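Local coordinates for protein putative NADH-flavin reductase (PDB 3H2S) that binds NADPH on a Rossmann-type fold and probably acts as an NAD(P)H-dependent oxidoreductase, perhaps a flavin reductase, at residues 11-16 with 189-193; 6-10 with 36-41. Residue numbers count along the deposited sequence, not the author numbering.

Overall arrangement
From the N terminus, strand 2-6 runs into the glycine-rich loop 7-10, and helix 11-22 follows at once. Interaction 2 closes the first loop: after strand 26-31 the chain returns at helix 34-40 and Leu41 just after it, which pack against Ala8 and Thr9. Interaction 1 closes a far longer one, bringing the start of helix 189-201 onto the first turn of helix 11-22. Since 11-16 lies between 6-10 and 36-41 while its partner 189-193 lies beyond both, the two loops cross. The centres of the two contacts are about 11 Å apart, and Ser14 packs on Ala8 and Leu41. Both contacts touch NADPH: interaction 1 at the diphosphate, interaction 2 at the adenosine ribose and its 2'-phosphate.

Interaction 1. Residues 11-16 with 189-193; sequences RAGSAI and TGNMA. With NDP (NADPH dihydro-nicotinamide-adenine-dinucleotide phosphate), chain C.
Both segments are the first turns of helices, with Ile16 N to Ala12 O (2.9 Å) and Ala193 N to Thr189 O (3.0 Å) closing them. Their axes approach to 8.3 Å and cross at -55°, with CA pairs Ala12-Thr189 (5.1 Å), Ala15-Gly190 (5.7 Å) and Ile16-Ala193 (4.7 Å). Small residues permit this closeness: Ala15 CB lies 3.5 Å from Thr189 O and 4.1 Å from Ala193 CB, which is 4.3 Å from Ile16 CG1. Thr189 (chi1 p) sets CG2 3.8 Å from Arg11 O and over one face of the Arg11 guanidinium. No direct hydrogen bond crosses; a water donates to Ala12 O (3.2 Å) and Thr189 O (2.7 Å). At the cofactor, Arg11 N donates a hydrogen bond to NADPH O2A (2.7 Å) and Ala12 N one to NADPH O1N (2.8 Å). Arg11, chi1 m, hydrogen-bonds through NH1 to NADPH O2N (2.9 Å), while its NH2 hydrogen-bonds Phe162 O. Backbone amides of a first helical turn gripping the diphosphate are the hallmark of the Rossmann dinucleotide-binding site.

Interaction 2. Residues 6-10 with 36-41; sequences LGATG and KAADRL. With NDP (NADPH dihydro-nicotinamide-adenine-dinucleotide phosphate), chain C.
A very short hydrogen bond, 2.5 Å from Thr9 OG1 to NADPH O1X, stands out here: a loop threonine grips the 2'-phosphate while also accepting a bond from the ribose hydroxyl O3B, with NADPH O3B to Thr9 OG1 at 2.9 Å. Its chi1 near 56° (p) places OG1 for both. The loop is a type I turn from Gly7 to Gly10, closed by Gly10 N to Gly7 O (3.0 Å), and Gly10 is the N-cap of helix 11-22. Glycine suits both ends: Gly7 has phi 69° and psi 37°, and a CB there would crowd NADPH C4B, while one on Gly10 would clash with C5B.

Across the contact, 36-40 is helical, and Thr9 CA lies 5.9 Å from Ala37 CA. Thr9 CG2 packs 3.9 Å from Ala37 CA, and Thr9 CB meets Lys36 CD at 4.0 Å; a small residue at 37 allows the close approach. Leu41 (chi1 m, chi2 t) brings CD2 to 3.4 Å from Ala8 O and CD1 to 4.1 Å from Ala8 CB. The extended Arg40 donates from NH1 to Thr9 O (2.9 Å). Lys36 NZ, salt-bridged to Asp33, makes a weak hydrogen bond to NADPH O2X (2.8 Å).

The Thr9 hydroxyl and Lys36 ammonium thus meet the 2'-phosphate, chemistry consistent with a preference for NADPH over NADH.

Interaction 1. Residues 11-16 with 189-193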
loop_
_atom_site.group_PDB
_atom_site.type_symbol
_atom_site.label_atom_id
_atom_site.label_comp_id
_atom_site.label_asym_id
_atom_site.label_seq_id
_atom_site.Cartn_x
_atom_site.Cartn_y
_atom_site.Cartn_z
ATOM N N ARG A 11 11.365 16.421 13.539
ATOM C CA ARG A 11 11.222 16.666 14.975
ATOM C C ARG A 11 11.226 15.343 15.747
ATOM O O ARG A 11 12.049 15.160 16.640
ATOM C CB ARG A 11 9.941 17.453 15.263
ATOM C CG ARG A 11 9.874 18.811 14.493
ATOM C CD ARG A 11 8.477 19.411 14.502
ATOM N NE ARG A 11 8.026 19.691 15.853
ATOM C CZ ARG A 11 7.081 19.003 16.493
ATOM N NH1 ARG A 11 6.458 17.998 15.895
ATOM N NH2 ARG A 11 6.745 19.348 17.725
ATOM N N ALA A 12 10.323 14.431 15.385
ATOM C CA ALA A 12 10.291 13.085 15.989
ATOM C C ALA A 12 11.566 12.310 15.663
ATOM O O ALA A 12 12.206 11.736 16.550
ATOM C CB ALA A 12 9.067 12.311 15.527
ATOM N N GLY A 13 11.973 12.369 14.397
ATOM C CA GLY A 13 13.138 11.618 13.924
ATOM C C GLY A 13 14.444 11.932 14.624
ATOM O O GLY A 13 15.192 11.026 15.001
ATOM N N SER A 14 14.719 13.215 14.828
ATOM C CA SER A 14 15.973 13.610 15.434
ATOM C C SER A 14 16.012 13.195 16.908
ATOM O O SER A 14 17.063 12.805 17.423
ATOM C CB SER A 14 16.197 15.112 15.289
ATOM O OG SER A 14 15.190 15.834 15.960
ATOM N N ALA A 15 14.844 13.187 17.544
ATOM C CA ALA A 15 14.722 12.751 18.933
ATOM C C ALA A 15 14.958 11.242 19.025
ATOM O O ALA A 15 15.604 10.758 19.963
ATOM C CB ALA A 15 13.354 13.101 19.466
ATOM N N ILE A 16 14.420 10.510 18.049
ATOM C CA ILE A 16 14.621 9.059 17.951
ATOM C C ILE A 16 16.094 8.707 17.735
ATOM O O ILE A 16 16.627 7.787 18.368
ATOM C CB ILE A 16 13.779 8.454 16.814
ATOM C CG1 ILE A 16 12.276 8.593 17.146
ATOM C CG2 ILE A 16 14.170 6.999 16.581
ATOM C CD1 ILE A 16 11.361 8.631 15.907
ATOM N N THR A 189 8.331 15.076 21.723
ATOM C CA THR A 189 9.207 14.315 20.845
ATOM C C THR A 189 10.154 13.412 21.646
ATOM O O THR A 189 10.435 12.290 21.240
ATOM C CB THR A 189 10.014 15.244 19.903
ATOM O OG1 THR A 189 10.658 16.254 20.673
ATOM C CG2 THR A 189 9.092 15.920 18.904
ATOM N N GLY A 190 10.627 13.892 22.797
ATOM C CA GLY A 190 11.506 13.086 23.645
ATOM C C GLY A 190 10.824 11.840 24.186
ATOM O O GLY A 190 11.385 10.743 24.143
ATOM N N ASN A 191 9.586 11.994 24.638
ATOM C CA ASN A 191 8.831 10.873 25.210
ATOM C C ASN A 191 8.333 9.862 24.178
ATOM O O ASN A 191 8.424 8.641 24.393
ATOM C CB ASN A 191 7.665 11.394 26.059
ATOM C CG ASN A 191 8.092 11.728 27.462
ATOM O OD1 ASN A 191 9.035 11.128 27.979
ATOM N ND2 ASN A 191 7.504 12.779 28.036
HETATM N N MSE A 192 7.979 10.364 22.997
HETATM C CA MSE A 192 7.735 9.493 21.856
HETATM C C MSE A 192 8.983 8.667 21.546
HETATM O O MSE A 192 8.882 7.467 21.281
HETATM C CB MSE A 192 7.299 10.307 20.621
HETATM C CG MSE A 192 7.168 9.468 19.359
HETATM SE SE MSE A 192 5.764 8.087 19.493
HETATM C CE MSE A 192 4.202 9.252 19.368
ATOM N N ALA A 193 10.152 9.301 21.596
ATOM C CA ALA A 193 11.401 8.576 21.369
ATOM C C ALA A 193 11.593 7.451 22.403
ATOM O O ALA A 193 12.008 6.350 22.044
ATOM C CB ALA A 193 12.612 9.528 21.377
HETATM P PA NDP C . 8.664 16.692 10.596
HETATM O O1A NDP C . 7.742 17.679 9.824
HETATM O O2A NDP C . 9.585 17.247 11.629
HETATM O O5B NDP C . 9.497 16.160 9.220
HETATM C C5B NDP C . 9.469 14.710 9.192
HETATM C C4B NDP C . 10.563 14.167 8.193
HETATM O O4B NDP C . 9.962 14.023 6.921
HETATM C C3B NDP C . 11.744 15.172 7.974
HETATM O O3B NDP C . 12.909 14.455 8.239
HETATM C C2B NDP C . 11.610 15.517 6.434
HETATM O O2B NDP C . 12.781 15.799 5.751
HETATM C C1B NDP C . 10.951 14.189 5.949
HETATM N N9A NDP C . 10.258 14.392 4.666
HETATM C C8A NDP C . 9.107 15.205 4.501
HETATM N N7A NDP C . 8.645 15.203 3.248
HETATM C C5A NDP C . 9.511 14.326 2.562
HETATM C C6A NDP C . 9.495 13.914 1.218
HETATM N N6A NDP C . 8.551 14.436 0.385
HETATM N N1A NDP C . 10.603 13.253 0.723
HETATM C C2A NDP C . 11.487 12.767 1.644
HETATM N N3A NDP C . 11.494 12.929 3.002
HETATM C C4A NDP C . 10.515 13.801 3.422
HETATM O O3 NDP C . 7.539 15.834 11.293
HETATM P PN NDP C . 7.099 15.353 12.780
HETATM O O1N NDP C . 8.347 14.812 13.502
HETATM O O2N NDP C . 6.548 16.600 13.401
HETATM O O5D NDP C . 6.028 14.122 12.710
HETATM C C5D NDP C . 6.440 12.752 12.727
HETATM C C4D NDP C . 5.163 11.893 12.693
HETATM O O4D NDP C . 4.335 12.399 13.726
HETATM C C3D NDP C . 4.326 11.890 11.380
HETATM O O3D NDP C . 3.747 10.651 11.188
HETATM C C2D NDP C . 3.281 13.021 11.698
HETATM O O2D NDP C . 2.078 12.818 11.001
HETATM C C1D NDP C . 3.055 12.684 13.216
HETATM N N1N NDP C . 2.328 13.754 13.894
HETATM C C2N NDP C . 0.985 13.425 14.357
HETATM C C3N NDP C . 0.166 14.622 14.844
HETATM C C7N NDP C . -0.950 14.147 15.758
HETATM O O7N NDP C . -1.576 13.135 15.476
HETATM N N7N NDP C . -1.347 14.963 16.807
HETATM C C4N NDP C . 0.887 15.854 15.350
HETATM C C5N NDP C . 2.131 16.211 14.576
HETATM C C6N NDP C . 2.895 15.094 13.900
HETATM P P2B NDP C . 13.483 17.264 5.885
HETATM O O1X NDP C . 14.093 17.402 7.327
HETATM O O2X NDP C . 14.748 17.225 4.950
HETATM O O3X NDP C . 12.538 18.378 5.589
HETATM O O HOH W 1 10.010 11.253 18.767
#

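Interaction 2. Residues 6-10 with 36-41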
loop_
_atom_site.group_PDB
_atom_site.type_symbol
_atom_site.label_atom_id
_atom_site.label_comp_id
_atom_site.label_asym_id
_atom_site.label_seq_id
_atom_site.Cartn_x
_atom_site.Cartn_y
_atom_site.Cartn_z
ATOM N N LEU A 6 13.830 6.711 9.173
ATOM C CA LEU A 6 13.307 7.498 8.062
ATOM C C LEU A 6 12.728 8.801 8.610
ATOM O O LEU A 6 12.096 8.804 9.660
ATOM C CB LEU A 6 12.218 6.725 7.325
ATOM C CG LEU A 6 12.560 5.665 6.262
ATOM C CD1 LEU A 6 13.820 4.875 6.526
ATOM C CD2 LEU A 6 11.351 4.743 6.029
ATOM N N GLY A 7 13.023 9.919 7.954
ATOM C CA GLY A 7 12.665 11.215 8.517
ATOM C C GLY A 7 13.502 11.520 9.759
ATOM O O GLY A 7 13.046 12.211 10.666
ATOM N N ALA A 8 14.768 11.114 9.717
ATOM C CA ALA A 8 15.717 11.305 10.824
ATOM C C ALA A 8 16.013 12.776 11.156
ATOM O O ALA A 8 16.331 13.100 12.292
ATOM C CB ALA A 8 17.027 10.550 10.534
ATOM N N THR A 9 15.850 13.665 10.176
ATOM C CA THR A 9 16.090 15.103 10.385
ATOM C C THR A 9 14.875 15.852 10.933
ATOM O O THR A 9 14.989 17.024 11.335
ATOM C CB THR A 9 16.562 15.793 9.088
ATOM O OG1 THR A 9 15.605 15.566 8.044
ATOM C CG2 THR A 9 17.925 15.240 8.676
ATOM N N GLY A 10 13.745 15.150 11.026
ATOM C CA GLY A 10 12.501 15.756 11.512
ATOM C C GLY A 10 12.487 15.942 13.022
ATOM O O GLY A 10 13.446 15.597 13.718
ATOM N N LYS A 36 21.237 19.593 6.988
ATOM C CA LYS A 36 20.306 19.398 8.099
ATOM C C LYS A 36 20.781 18.233 8.960
ATOM O O LYS A 36 20.703 18.287 10.188
ATOM C CB LYS A 36 18.892 19.137 7.581
ATOM C CG LYS A 36 17.785 19.813 8.393
ATOM C CD LYS A 36 16.406 19.569 7.776
ATOM C CE LYS A 36 16.094 20.570 6.670
ATOM N NZ LYS A 36 15.436 19.924 5.482
ATOM N N ALA A 37 21.299 17.195 8.308
ATOM C CA ALA A 37 21.742 15.988 9.008
ATOM C C ALA A 37 22.982 16.264 9.847
ATOM O O ALA A 37 23.031 15.932 11.035
ATOM C CB ALA A 37 22.008 14.874 8.014
ATOM N N ALA A 38 23.907 17.024 9.274
ATOM C CA ALA A 38 25.103 17.426 10.001
ATOM C C ALA A 38 24.773 18.305 11.208
ATOM O O ALA A 38 25.308 18.095 12.298
ATOM C CB ALA A 38 26.080 18.126 9.075
ATOM N N ASP A 39 23.838 19.235 11.033
ATOM C CA ASP A 39 23.484 20.170 12.102
ATOM C C ASP A 39 22.597 19.558 13.191
ATOM O O ASP A 39 22.720 19.918 14.363
ATOM C CB ASP A 39 22.841 21.430 11.526
ATOM N N ARG A 40 21.670 18.680 12.839
ATOM C CA ARG A 40 20.674 18.188 13.797
ATOM C C ARG A 40 21.063 16.863 14.445
ATOM O O ARG A 40 20.490 16.469 15.466
ATOM C CB ARG A 40 19.294 18.076 13.148
ATOM C CG ARG A 40 18.706 19.419 12.771
ATOM C CD ARG A 40 17.378 19.299 12.046
ATOM N NE ARG A 40 16.851 20.629 11.729
ATOM C CZ ARG A 40 15.713 20.860 11.075
ATOM N NH1 ARG A 40 14.930 19.854 10.704
ATOM N NH2 ARG A 40 15.350 22.108 10.805
ATOM N N LEU A 41 21.922 16.103 13.736
ATOM C CA LEU A 41 22.191 14.735 14.150
ATOM C C LEU A 41 23.631 14.620 14.626
ATOM O O LEU A 41 23.925 13.905 15.585
ATOM C CB LEU A 41 21.934 13.760 12.998
ATOM C CG LEU A 41 20.539 13.806 12.370
ATOM C CD1 LEU A 41 20.423 12.767 11.249
ATOM C CD2 LEU A 41 19.468 13.599 13.441
HETATM P PA NDP C . 8.664 16.692 10.596
HETATM O O1A NDP C . 7.742 17.679 9.824
HETATM O O2A NDP C . 9.585 17.247 11.629
HETATM O O5B NDP C . 9.497 16.160 9.220
HETATM C C5B NDP C . 9.469 14.710 9.192
HETATM C C4B NDP C . 10.563 14.167 8.193
HETATM O O4B NDP C . 9.962 14.023 6.921
HETATM C C3B NDP C . 11.744 15.172 7.974
HETATM O O3B NDP C . 12.909 14.455 8.239
HETATM C C2B NDP C . 11.610 15.517 6.434
HETATM O O2B NDP C . 12.781 15.799 5.751
HETATM C C1B NDP C . 10.951 14.189 5.949
HETATM N N9A NDP C . 10.258 14.392 4.666
HETATM C C8A NDP C . 9.107 15.205 4.501
HETATM N N7A NDP C . 8.645 15.203 3.248
HETATM C C5A NDP C . 9.511 14.326 2.562
HETATM C C6A NDP C . 9.495 13.914 1.218
HETATM N N6A NDP C . 8.551 14.436 0.385
HETATM N N1A NDP C . 10.603 13.253 0.723
HETATM C C2A NDP C . 11.487 12.767 1.644
HETATM N N3A NDP C . 11.494 12.929 3.002
HETATM C C4A NDP C . 10.515 13.801 3.422
HETATM O O3 NDP C . 7.539 15.834 11.293
HETATM P PN NDP C . 7.099 15.353 12.780
HETATM O O1N NDP C . 8.347 14.812 13.502
HETATM O O2N NDP C . 6.548 16.600 13.401
HETATM O O5D NDP C . 6.028 14.122 12.710
HETATM C C5D NDP C . 6.440 12.752 12.727
HETATM C C4D NDP C . 5.163 11.893 12.693
HETATM O O4D NDP C . 4.335 12.399 13.726
HETATM C C3D NDP C . 4.326 11.890 11.380
HETATM O O3D NDP C . 3.747 10.651 11.188
HETATM C C2D NDP C . 3.281 13.021 11.698
HETATM O O2D NDP C . 2.078 12.818 11.001
HETATM C C1D NDP C . 3.055 12.684 13.216
HETATM N N1N NDP C . 2.328 13.754 13.894
HETATM C C2N NDP C . 0.985 13.425 14.357
HETATM C C3N NDP C . 0.166 14.622 14.844
HETATM C C7N NDP C . -0.950 14.147 15.758
HETATM O O7N NDP C . -1.576 13.135 15.476
HETATM N N7N NDP C . -1.347 14.963 16.807
HETATM C C4N NDP C . 0.887 15.854 15.350
HETATM C C5N NDP C . 2.131 16.211 14.576
HETATM C C6N NDP C . 2.895 15.094 13.900
HETATM P P2B NDP C . 13.483 17.264 5.885
HETATM O O1X NDP C . 14.093 17.402 7.327
HETATM O O2X NDP C . 14.748 17.225 4.950
HETATM O O3X NDP C . 12.538 18.378 5.589
#